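Local atomic coordinates of uncharacterized protein (Parabacteroides merdae ATCC 43184, PDB entry 4OPW), a protein that is of unknown function but is a putative adhesin whose parallel beta-solenoid may serve in cell adhesion. Residues Lys150-Ile155 with Glu170-Ile175. Residues are numbered along the deposited sequence; the frame is centred on the assembly and turned at random. Where two conformers were deposited one is given.
Sequences KLECSI and EADYSI
Strands 150-155 and 170-175 are stacked on successive rungs of a parallel beta-solenoid, 4.7 Å apart at closest approach of their axes, and they illustrate how such a fold sorts apolar and polar side chains onto two faces. The register is exact, each residue lying beside its counterpart one coil on, from Lys150 with Glu170 to Ile155 with Ile175. Five backbone hydrogen bonds join them; the straightest, from Cys153 N to Asp172 O, arrives almost along the C=O axis.

The packed face carries Leu151, Cys153 and Ile155 beside Ala171, Tyr173 and Ile175, all buried. Tyr173 leans back toward the strand before it, so that Cys153 CB meets the ring edge near its plane, 3.6 Å from Tyr173 CD1, while Cys153 SG lies obliquely 5.2 Å from the ring centroid. Farther along the ring, the Leu151 side chain crosses that of Tyr173 obliquely, bringing Leu151 CD2 to 3.6 Å from Tyr173 OH. Side chains of strands 159-163 and 180-183, in another wall of the solenoid, meet this layer in the interior, Leu163 against Leu151 and Cys153, Ile181 against Tyr173 and both isoleucines.

The other face is more open and polar: its side chains are partly exposed, Glu170 more so. Lys150 sends CG anti to its backbone N (chi1 -176°), and bends at chi2 and chi4 bring NZ between two carboxylates. Lys150 NZ forms salt bridges with both, 2.8 Å from Glu152 OE2 on its anti lone pair and 2.9 Å from Asp172 OD2, above the carboxylate plane. On its way, the Lys150 chain crosses Glu170 obliquely. Farther along, a water donates to Cys153 O and hydrogen-bonds Ser154 OG and Ser174 OG, tying the two serines together across the rungs.

Glu152 OE2 and Asp172 OD2 stand 4.5 Å apart, so the shared ammonium probably offsets their repulsion and should help keep both carboxylates ionised.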
ATOM      1  N   LYS A 150       3.987  -0.455  16.238  1.00 24.23           N
ATOM      2  CA  LYS A 150       4.596  -1.524  15.471  1.00 21.82           C
ATOM      3  C   LYS A 150       4.499  -1.247  13.979  1.00 24.13           C
ATOM      4  O   LYS A 150       3.409  -1.000  13.473  1.00 21.26           O
ATOM      5  CB  LYS A 150       3.930  -2.876  15.801  1.00 22.61           C
ATOM      6  CG  LYS A 150       4.580  -4.079  15.092  1.00 34.32           C
ATOM      7  CD  LYS A 150       6.076  -4.288  15.480  1.00 38.63           C
ATOM      8  CE  LYS A 150       6.780  -5.222  14.527  1.00 32.63           C
ATOM      9  NZ  LYS A 150       6.211  -6.608  14.613  1.00 37.48           N
ATOM     10  N   LEU A 151       5.641  -1.322  13.279  1.00 19.06           N
ATOM     11  CA  LEU A 151       5.708  -1.191  11.817  1.00 18.37           C
ATOM     12  C   LEU A 151       6.184  -2.506  11.226  1.00 23.34           C
ATOM     13  O   LEU A 151       7.195  -3.064  11.684  1.00 23.02           O
ATOM     14  CB  LEU A 151       6.660  -0.043  11.425  1.00 18.73           C
ATOM     15  CG  LEU A 151       6.975   0.150   9.948  1.00 22.48           C
ATOM     16  CD1 LEU A 151       5.699   0.509   9.139  1.00 22.52           C
ATOM     17  CD2 LEU A 151       8.025   1.240   9.783  1.00 26.14           C
ATOM     18  N   GLU A 152       5.447  -3.022  10.237  1.00 21.57           N
ATOM     19  CA  GLU A 152       5.798  -4.234   9.500  1.00 20.80           C
ATOM     20  C   GLU A 152       5.817  -3.872   8.040  1.00 23.70           C
ATOM     21  O   GLU A 152       4.847  -3.315   7.515  1.00 22.27           O
ATOM     22  CB  GLU A 152       4.863  -5.395   9.802  1.00 21.75           C
ATOM     23  CG  GLU A 152       5.045  -5.904  11.228  1.00 28.98           C
ATOM     24  CD  GLU A 152       3.963  -6.831  11.738  1.00 47.14           C
ATOM     25  OE1 GLU A 152       3.117  -7.266  10.924  1.00 37.04           O
ATOM     26  OE2 GLU A 152       3.953  -7.114  12.958  1.00 36.17           O
ATOM     27  N   CYS A 153       6.979  -4.122   7.408  0.50 20.32           N
ATOM     28  CA  CYS A 153       7.208  -3.862   6.001  0.50 20.26           C
ATOM     29  C   CYS A 153       7.756  -5.081   5.365  0.50 23.85           C
ATOM     30  O   CYS A 153       8.798  -5.606   5.772  0.50 23.23           O
ATOM     31  CB  CYS A 153       8.138  -2.678   5.791  0.50 21.29           C
ATOM     32  SG  CYS A 153       7.347  -1.079   6.016  0.50 24.92           S
ATOM     33  N   SER A 154       7.067  -5.528   4.338  1.00 19.24           N
ATOM     34  CA  SER A 154       7.550  -6.689   3.610  1.00 19.16           C
ATOM     35  C   SER A 154       7.392  -6.550   2.114  1.00 21.93           C
ATOM     36  O   SER A 154       6.365  -6.047   1.625  1.00 19.91           O
ATOM     37  CB  SER A 154       6.819  -7.940   4.074  1.00 23.14           C
ATOM     38  OG  SER A 154       6.773  -8.008   5.495  1.00 33.89           O
ATOM     39  N   ILE A 155       8.446  -6.971   1.385  1.00 17.20           N
ATOM     40  CA  ILE A 155       8.432  -7.020  -0.083  1.00 17.36           C
ATOM     41  C   ILE A 155       8.725  -8.452  -0.504  1.00 21.58           C
ATOM     42  O   ILE A 155       9.669  -9.036   0.015  1.00 18.15           O
ATOM     43  CB  ILE A 155       9.421  -6.023  -0.741  1.00 20.40           C
ATOM     44  CG1 ILE A 155       9.122  -4.562  -0.298  1.00 21.25           C
ATOM     45  CG2 ILE A 155       9.362  -6.167  -2.308  1.00 19.59           C
ATOM     46  CD1 ILE A 155      10.095  -3.553  -0.828  1.00 23.44           C
ATOM     47  N   GLU A 170       8.928  -0.113  17.090  1.00 22.71           N
ATOM     48  CA  GLU A 170       9.534  -1.352  16.600  1.00 21.51           C
ATOM     49  C   GLU A 170       9.240  -1.478  15.129  1.00 24.97           C
ATOM     50  O   GLU A 170       8.134  -1.131  14.702  1.00 22.57           O
ATOM     51  CB  GLU A 170       8.983  -2.608  17.310  1.00 22.52           C
ATOM     52  CG  GLU A 170       9.110  -2.639  18.827  1.00 40.14           C
ATOM     53  CD  GLU A 170       8.520  -3.875  19.486  1.00 70.23           C
ATOM     54  OE1 GLU A 170       7.500  -4.400  18.981  1.00 59.65           O
ATOM     55  OE2 GLU A 170       9.070  -4.305  20.526  1.00 70.81           O
ATOM     56  N   ALA A 171      10.205  -1.981  14.350  1.00 22.18           N
ATOM     57  CA  ALA A 171       9.961  -2.213  12.927  1.00 22.06           C
ATOM     58  C   ALA A 171      10.550  -3.533  12.487  1.00 26.95           C
ATOM     59  O   ALA A 171      11.675  -3.871  12.872  1.00 27.11           O
ATOM     60  CB  ALA A 171      10.527  -1.076  12.074  1.00 22.40           C
ATOM     61  N   ASP A 172       9.779  -4.277  11.676  1.00 23.33           N
ATOM     62  CA  ASP A 172      10.221  -5.508  11.042  1.00 21.80           C
ATOM     63  C   ASP A 172      10.246  -5.244   9.556  1.00 24.39           C
ATOM     64  O   ASP A 172       9.183  -5.018   8.961  1.00 23.38           O
ATOM     65  CB  ASP A 172       9.313  -6.707  11.380  1.00 22.99           C
ATOM     66  CG  ASP A 172       9.333  -7.194  12.817  1.00 40.14           C
ATOM     67  OD1 ASP A 172      10.314  -6.900  13.532  1.00 42.71           O
ATOM     68  OD2 ASP A 172       8.389  -7.910  13.212  1.00 48.87           O
ATOM     69  N   TYR A 173      11.453  -5.179   8.976  1.00 19.58           N
ATOM     70  CA  TYR A 173      11.637  -4.946   7.546  1.00 18.98           C
ATOM     71  C   TYR A 173      12.089  -6.222   6.895  1.00 22.48           C
ATOM     72  O   TYR A 173      13.032  -6.858   7.394  1.00 20.84           O
ATOM     73  CB  TYR A 173      12.665  -3.839   7.287  1.00 19.42           C
ATOM     74  CG  TYR A 173      12.305  -2.466   7.801  1.00 19.12           C
ATOM     75  CD1 TYR A 173      11.294  -1.722   7.204  1.00 20.80           C
ATOM     76  CD2 TYR A 173      13.062  -1.855   8.795  1.00 19.30           C
ATOM     77  CE1 TYR A 173      11.007  -0.423   7.623  1.00 22.05           C
ATOM     78  CE2 TYR A 173      12.798  -0.550   9.208  1.00 21.14           C
ATOM     79  CZ  TYR A 173      11.760   0.158   8.626  1.00 24.69           C
ATOM     80  OH  TYR A 173      11.499   1.454   8.997  1.00 22.56           O
ATOM     81  N   SER A 174      11.434  -6.628   5.793  0.50 18.51           N
ATOM     82  CA  SER A 174      11.832  -7.858   5.116  0.50 17.80           C
ATOM     83  C   SER A 174      11.745  -7.714   3.604  0.50 19.69           C
ATOM     84  O   SER A 174      10.823  -7.081   3.094  0.50 18.71           O
ATOM     85  CB  SER A 174      10.973  -9.038   5.572  0.50 21.57           C
ATOM     86  OG  SER A 174      11.104  -9.307   6.958  0.50 26.20           O
ATOM     87  N   ILE A 175      12.750  -8.266   2.896  1.00 16.38           N
ATOM     88  CA  ILE A 175      12.814  -8.300   1.423  1.00 14.90           C
ATOM     89  C   ILE A 175      13.119  -9.740   1.040  1.00 19.03           C
ATOM     90  O   ILE A 175      14.105 -10.303   1.539  1.00 18.67           O
ATOM     91  CB  ILE A 175      13.810  -7.294   0.756  1.00 16.96           C
ATOM     92  CG1 ILE A 175      13.419  -5.815   1.044  1.00 17.46           C
ATOM     93  CG2 ILE A 175      13.912  -7.532  -0.790  1.00 17.74           C
ATOM     94  CD1 ILE A 175      14.554  -4.837   0.935  1.00 25.28           C
TER
HETATM   95  O   HOH W   1       8.560  -7.717   7.716  1.00 26.13           O